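Pyridoxamine 5-phosphate-dependent dehydrase (Escherichia coli, PDB 3B8X) catalyses, with a vitamin B6 cofactor, removal of the C3'-hydroxyl from GDP-4-keto-6-deoxymannose in the biosynthesis of L-colitose for the O-antigen. Local coordinates at residues B[12-17]-B[265-270]; B[108-111]-B[116-119]; B[134-137]-B[141-144]. The protein carries 1 engineered substitution. All coordinates share one frame; numbering follows the deposited sequence.

Contact 1: B[12-17]-B[265-270]; sequences TWDDLE and LKKLPR
Thr12 and Lys267 mark the closest approach of the two backbones, their CA atoms 8.8 Å apart, so the start of helix 15-27 and the middle of helix 255-286 are joined across this gap by a long side chain. That side chain is Lys267: its CD passes near Thr12 O, and a bend at its last torsion (chi4 128°) brings NZ between two carboxylates. NZ forms salt bridges with Asp14 OD1 at 2.8 Å and with Glu17 OE2 at a short 2.5 Å; a weak hydrogen bond goes to Glu17 OE1. Glu17 comes from the direction opposite to the lysine and offers the syn lone pair of OE2, whereas Asp14 OD1 is met from above its carboxylate plane. The other face of that plane receives Leu16 N, 3.0 Å from Asp14 OD1. In return Asp14 N gives Glu17 OE1 an almost straight bond of 2.8 Å, which completes a capping box at the first turn of helix 15-27. A bend at chi2 of Glu17 (80°) folds its carboxylate back toward the start of the helix. Gln264, nearly one turn before Lys267, adds bonds to Glu17 OE2 and Thr12 OG1, while Trp13 meets Phe30 of the second subunit. Asp14 OD1 and Glu17 OE1 lie only 3.2 Å apart as two acceptors, and the shared ammonium probably offsets their repulsion. The same carboxylates thus cap one helix and bind it to another, and the positive charge between them is likely to keep both ionised.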
# COMPACT_ATOMS: atom_id res chain seq x y z
N THR B 12 -13.56 -16.26 10.95
CA THR B 12 -14.32 -15.48 11.94
C THR B 12 -15.62 -14.99 11.30
O THR B 12 -16.35 -14.21 11.89
CB THR B 12 -13.54 -14.23 12.35
OG1 THR B 12 -13.26 -13.49 11.15
CG2 THR B 12 -12.27 -14.65 12.98
N TRP B 13 -15.90 -15.46 10.08
CA TRP B 13 -17.07 -15.04 9.35
C TRP B 13 -18.20 -16.04 9.41
O TRP B 13 -18.00 -17.26 9.52
CB TRP B 13 -16.77 -14.92 7.86
CG TRP B 13 -15.78 -13.88 7.45
CD1 TRP B 13 -15.12 -13.00 8.25
CD2 TRP B 13 -15.44 -13.54 6.11
NE1 TRP B 13 -14.36 -12.15 7.49
CE2 TRP B 13 -14.51 -12.48 6.17
CE3 TRP B 13 -15.82 -14.04 4.85
CZ2 TRP B 13 -13.89 -11.97 5.01
CZ3 TRP B 13 -15.24 -13.50 3.71
CH2 TRP B 13 -14.27 -12.48 3.80
N ASP B 14 -19.40 -15.48 9.27
CA ASP B 14 -20.64 -16.23 9.14
C ASP B 14 -21.44 -15.66 8.01
O ASP B 14 -20.93 -14.89 7.18
CB ASP B 14 -21.45 -16.50 10.43
CG ASP B 14 -22.01 -15.26 11.11
OD1 ASP B 14 -22.01 -14.16 10.51
OD2 ASP B 14 -22.45 -15.38 12.28
N ASP B 15 -22.70 -16.06 7.95
CA ASP B 15 -23.54 -15.58 6.89
C ASP B 15 -23.50 -14.05 6.82
O ASP B 15 -23.62 -13.50 5.73
CB ASP B 15 -24.99 -16.08 7.06
CG ASP B 15 -25.65 -15.56 8.37
OD1 ASP B 15 -25.46 -16.18 9.45
OD2 ASP B 15 -26.37 -14.53 8.32
N LEU B 16 -23.36 -13.37 7.96
CA LEU B 16 -23.39 -11.91 7.98
C LEU B 16 -22.30 -11.26 7.17
O LEU B 16 -22.53 -10.24 6.51
CB LEU B 16 -23.44 -11.33 9.40
CG LEU B 16 -24.67 -11.75 10.22
CD1 LEU B 16 -24.67 -11.04 11.56
CD2 LEU B 16 -25.95 -11.43 9.45
N GLU B 17 -21.10 -11.84 7.20
CA GLU B 17 -20.03 -11.26 6.41
C GLU B 17 -20.31 -11.46 4.93
O GLU B 17 -20.11 -10.56 4.14
CB GLU B 17 -18.66 -11.75 6.84
CG GLU B 17 -18.22 -11.06 8.14
CD GLU B 17 -18.86 -11.67 9.37
OE1 GLU B 17 -19.47 -12.73 9.24
OE2 GLU B 17 -18.76 -11.09 10.46
N LEU B 265 -16.92 -6.01 13.81
CA LEU B 265 -16.92 -5.18 15.01
C LEU B 265 -18.06 -5.62 15.94
O LEU B 265 -17.93 -5.57 17.16
CB LEU B 265 -17.03 -3.68 14.69
CG LEU B 265 -15.80 -3.04 14.00
CD1 LEU B 265 -15.92 -1.57 13.73
CD2 LEU B 265 -14.54 -3.20 14.83
N LYS B 266 -19.18 -6.06 15.38
CA LYS B 266 -20.23 -6.47 16.29
C LYS B 266 -19.87 -7.74 17.02
O LYS B 266 -20.30 -7.95 18.17
CB LYS B 266 -21.53 -6.65 15.55
CG LYS B 266 -21.84 -5.48 14.67
CD LYS B 266 -23.00 -5.83 13.78
CE LYS B 266 -23.78 -4.61 13.38
NZ LYS B 266 -24.87 -4.93 12.44
N LYS B 267 -19.08 -8.60 16.40
CA LYS B 267 -18.76 -9.87 17.04
C LYS B 267 -17.57 -9.76 17.98
O LYS B 267 -17.36 -10.62 18.83
CB LYS B 267 -18.45 -10.93 15.98
CG LYS B 267 -19.68 -11.56 15.30
CD LYS B 267 -19.33 -12.13 13.93
CE LYS B 267 -20.50 -12.79 13.20
NZ LYS B 267 -20.54 -12.21 11.89
N LEU B 268 -16.76 -8.73 17.78
CA LEU B 268 -15.53 -8.58 18.56
C LEU B 268 -15.56 -8.89 20.07
O LEU B 268 -14.69 -9.58 20.62
CB LEU B 268 -14.89 -7.22 18.29
CG LEU B 268 -13.59 -6.94 19.02
CD1 LEU B 268 -12.52 -7.76 18.39
CD2 LEU B 268 -13.32 -5.46 18.87
N PRO B 269 -16.56 -8.34 20.75
CA PRO B 269 -16.63 -8.50 22.20
C PRO B 269 -16.68 -9.99 22.55
O PRO B 269 -16.03 -10.47 23.48
CB PRO B 269 -17.93 -7.77 22.59
CG PRO B 269 -18.10 -6.71 21.47
CD PRO B 269 -17.67 -7.51 20.23
N ARG B 270 -17.48 -10.72 21.80
CA ARG B 270 -17.59 -12.14 22.03
C ARG B 270 -16.28 -12.81 21.63
O ARG B 270 -15.79 -13.74 22.25
CB ARG B 270 -18.74 -12.67 21.18
CG ARG B 270 -19.26 -14.00 21.68
CD ARG B 270 -20.41 -14.56 20.85
NE ARG B 270 -20.41 -14.18 19.43
CZ ARG B 270 -19.88 -14.93 18.46
NH1 ARG B 270 -19.26 -16.06 18.78
NH2 ARG B 270 -19.96 -14.53 17.19

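Contact 2: B[108-111]-B[116-119]; sequences DIDI and IDIE
Asp110 and Asp117 supply the flat groups of the contact: their side chains cross at about a right angle, with the carboxylate planes 41° apart. Asp117 OD1 comes up beside the Asp110 side chain, 3.9 Å from Asp110 CB and 4.0 Å from Asp110 OD2, so two like charges are neighbours without being bonded. Each has other partners. Asp110 OD1 accepts from the backbone N of Asn112 and of Thr113, the former closing an Asx turn, while Asp110 OD2 accepts a hydrogen bond of 2.8 Å from a water, which in turn accepts from Ile118 N. CG anti to the backbone nitrogen (chi1 176°) extends the Asp110 carboxylate to this water, which ties it to the first turn of helix 118-124. Asp117 is the N-cap of that helix, and its OD2 bonds Ser120 OG. The backbones meet in a single beta bridge, Ile109 CA lying 4.0 Å from Ile116 CA. Its one direct hydrogen bond runs from Asp117 N to Asp108 O, 2.7 Å long and nearly straight at 168°; the donor lies in the carbonyl plane, on a lone pair. Asp117 CB sits 3.2 Å from the same Asp108 O, and Ile116 CG1 also packs near it. Asp108 turns its own carboxylate to the backbone N of Asn360 and Ala361, at the start of helix 359-367. This loop, closed by a single beta bridge, leads from strand 103-107 into helix 118-124, part of a beta-alpha-beta crossover to strand 129-135 in the large sheet of a PLP-dependent aminotransferase fold.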
# COMPACT_ATOMS: atom_id res chain seq x y z
N ASP B 108 15.62 -3.62 24.47
CA ASP B 108 15.24 -4.99 24.80
C ASP B 108 13.82 -5.07 25.35
O ASP B 108 13.23 -4.11 25.88
CB ASP B 108 16.13 -5.55 25.93
CG ASP B 108 16.44 -7.05 25.79
OD1 ASP B 108 15.96 -7.73 24.85
OD2 ASP B 108 17.19 -7.59 26.64
N ILE B 109 13.30 -6.28 25.27
CA ILE B 109 11.97 -6.55 25.74
C ILE B 109 12.10 -7.22 27.09
O ILE B 109 13.21 -7.63 27.52
CB ILE B 109 11.29 -7.57 24.81
CG1 ILE B 109 12.21 -8.79 24.63
CG2 ILE B 109 11.00 -6.94 23.47
CD1 ILE B 109 11.49 -10.17 24.73
N ASP B 110 10.96 -7.27 27.76
CA ASP B 110 10.83 -7.94 29.03
C ASP B 110 10.46 -9.37 28.61
O ASP B 110 9.54 -9.53 27.83
CB ASP B 110 9.70 -7.28 29.81
CG ASP B 110 9.44 -7.97 31.11
OD1 ASP B 110 9.18 -9.17 31.05
OD2 ASP B 110 9.49 -7.36 32.19
N ILE B 111 11.24 -10.36 29.04
CA ILE B 111 11.03 -11.76 28.63
C ILE B 111 9.72 -12.32 29.17
O ILE B 111 9.23 -13.35 28.69
CB ILE B 111 12.22 -12.67 29.08
CG1 ILE B 111 12.34 -13.91 28.22
CG2 ILE B 111 12.11 -12.93 30.57
CD1 ILE B 111 12.80 -13.60 26.81
N ILE B 116 8.39 -4.11 25.51
CA ILE B 116 9.62 -3.35 25.75
C ILE B 116 9.94 -3.33 27.27
O ILE B 116 9.05 -3.21 28.09
CB ILE B 116 9.46 -1.90 25.26
CG1 ILE B 116 10.82 -1.17 25.20
CG2 ILE B 116 8.49 -1.21 26.15
CD1 ILE B 116 10.87 0.04 24.28
N ASP B 117 11.20 -3.55 27.59
CA ASP B 117 11.58 -3.59 28.97
C ASP B 117 11.45 -2.22 29.58
O ASP B 117 12.09 -1.27 29.16
CB ASP B 117 13.01 -4.06 29.10
CG ASP B 117 13.36 -4.27 30.53
OD1 ASP B 117 12.64 -5.03 31.18
OD2 ASP B 117 14.27 -3.60 31.03
N ILE B 118 10.60 -2.10 30.58
CA ILE B 118 10.41 -0.80 31.17
C ILE B 118 11.67 -0.16 31.72
O ILE B 118 12.02 0.98 31.39
CB ILE B 118 9.35 -0.88 32.22
CG1 ILE B 118 8.06 -1.23 31.50
CG2 ILE B 118 9.32 0.43 33.04
CD1 ILE B 118 7.49 -0.07 30.69
N GLU B 119 12.35 -0.90 32.58
CA GLU B 119 13.58 -0.35 33.11
C GLU B 119 14.49 0.06 31.97
O GLU B 119 15.05 1.15 32.00
CB GLU B 119 14.27 -1.33 34.03
CG GLU B 119 13.67 -1.30 35.41
CD GLU B 119 13.43 0.12 35.93
OE1 GLU B 119 14.44 0.82 36.14
OE2 GLU B 119 12.26 0.51 36.14
O HOH W 1 9.04 -4.68 31.68

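Contact 3: B[134-137]-B[141-144]; sequences TVNL and PNNF
Asn136 OD1 receives two hydrogen bonds from Asn142, one from the side-chain ND2 at 2.6 Å and one from the backbone N at 2.7 Å, the two donors arriving from opposite faces of the Asn136 amide plane. CG anti to the carbonyl carbon (chi1 -59°) brings the Asn136 amide to the loop 141-144. Asn142 ND2 also bonds Val135 O at 3.0 Å, approaching from above the carbonyl plane (99° at the oxygen); both acceptors lie close to the plane of the Asn142 amide, whose two N-H groups are thereby used and whose rotation is fixed. Asn142 OD1 accepts at 2.9 Å from a water that itself accepts from Val135 N. The amide planes of Asn136 and Asn142 stand 57° apart, and Asn136 ND2 finds Glu160 and Asn162. Further out, Pro141 CA lies 3.2 Å from Asn136 OD1. Thr134 OG1, bonded to Leu159 O, meets the rim of the Phe144 ring near its plane, 3.5 Å from CE2, while Asn142 CB packs over a face of the ring. Phe144 also stacks with Phe178. The side chain of Val135 is about 4 Å from the bound cofactor-sugar adduct. Strand 129-135, hydrogen-bonded to the adjacent strand 157-161, ends here, and Asn143 caps helix 144-151, which leaves directly from this loop and whose Ile147 touches both Thr134 and Asn142.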
# COMPACT_ATOMS: atom_id res chain seq x y z
N THR B 134 5.63 2.21 20.73
CA THR B 134 5.33 1.06 21.56
C THR B 134 4.65 0.06 20.65
O THR B 134 4.11 0.42 19.61
CB THR B 134 4.40 1.41 22.79
OG1 THR B 134 3.08 1.87 22.39
CG2 THR B 134 5.07 2.45 23.68
N VAL B 135 4.72 -1.20 21.04
CA VAL B 135 4.07 -2.26 20.29
C VAL B 135 3.48 -3.20 21.35
O VAL B 135 4.21 -3.63 22.23
CB VAL B 135 5.09 -3.09 19.49
CG1 VAL B 135 4.40 -4.31 18.83
CG2 VAL B 135 5.81 -2.22 18.45
N ASN B 136 2.17 -3.42 21.31
CA ASN B 136 1.49 -4.30 22.29
C ASN B 136 1.55 -5.70 21.72
O ASN B 136 0.79 -6.06 20.81
CB ASN B 136 0.04 -3.85 22.54
CG ASN B 136 -0.02 -2.43 23.06
OD1 ASN B 136 0.65 -2.09 24.07
ND2 ASN B 136 -0.73 -1.55 22.33
N LEU B 137 2.51 -6.48 22.21
CA LEU B 137 2.78 -7.78 21.64
C LEU B 137 1.82 -8.90 22.00
O LEU B 137 1.52 -9.16 23.16
CB LEU B 137 4.24 -8.22 21.86
CG LEU B 137 4.86 -9.01 20.69
CD1 LEU B 137 5.31 -8.07 19.56
CD2 LEU B 137 6.05 -9.85 21.18
N PRO B 141 -1.05 -5.50 26.19
CA PRO B 141 -0.76 -4.06 26.17
C PRO B 141 0.47 -3.74 27.02
O PRO B 141 0.81 -4.43 28.00
CB PRO B 141 -1.98 -3.44 26.86
CG PRO B 141 -2.52 -4.50 27.79
CD PRO B 141 -2.06 -5.86 27.21
N ASN B 142 1.11 -2.63 26.66
CA ASN B 142 2.24 -2.15 27.45
C ASN B 142 1.69 -1.56 28.74
O ASN B 142 0.50 -1.26 28.82
CB ASN B 142 2.93 -1.02 26.69
CG ASN B 142 3.83 -1.54 25.64
OD1 ASN B 142 5.01 -1.74 25.92
ND2 ASN B 142 3.25 -1.96 24.48
N ASN B 143 2.55 -1.34 29.73
CA ASN B 143 2.03 -0.68 30.90
C ASN B 143 2.20 0.79 30.66
O ASN B 143 3.28 1.35 30.84
CB ASN B 143 2.71 -1.13 32.20
CG ASN B 143 2.26 -0.30 33.38
OD1 ASN B 143 1.86 0.85 33.19
ND2 ASN B 143 2.30 -0.86 34.58
N PHE B 144 1.14 1.41 30.17
CA PHE B 144 1.16 2.81 29.78
C PHE B 144 1.40 3.81 30.91
O PHE B 144 1.94 4.87 30.68
CB PHE B 144 0.00 3.16 28.84
CG PHE B 144 0.14 2.51 27.49
CD1 PHE B 144 -0.60 1.40 27.14
CD2 PHE B 144 1.11 2.99 26.61
CE1 PHE B 144 -0.41 0.76 25.89
CE2 PHE B 144 1.28 2.40 25.35
CZ PHE B 144 0.55 1.28 25.01
O HOH W 2 6.50 -1.45 23.44

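Overall arrangement
Contacts 2 and 3 follow one another along the chain, and both fall within the long span between the two segments of contact 1. Their centres are about 10 Å apart, and they touch where Ile116 CG2 packs on Asn142 OD1, 3.5 Å away. Both lie where strands of the eight-stranded mixed sheet give way to helices: 103-107 leads to 118-124, and 129-135 leads to 144-151. Contact 1 stands apart, its centre about 35 Å from that of contact 2 and about 26 Å from that of contact 3, joining helices 15-27 and 255-286. Contacts 1 and 2 lie on opposite sides of the chain's centre, while contact 3 borders the cofactor-sugar pocket through the side chain of Val135.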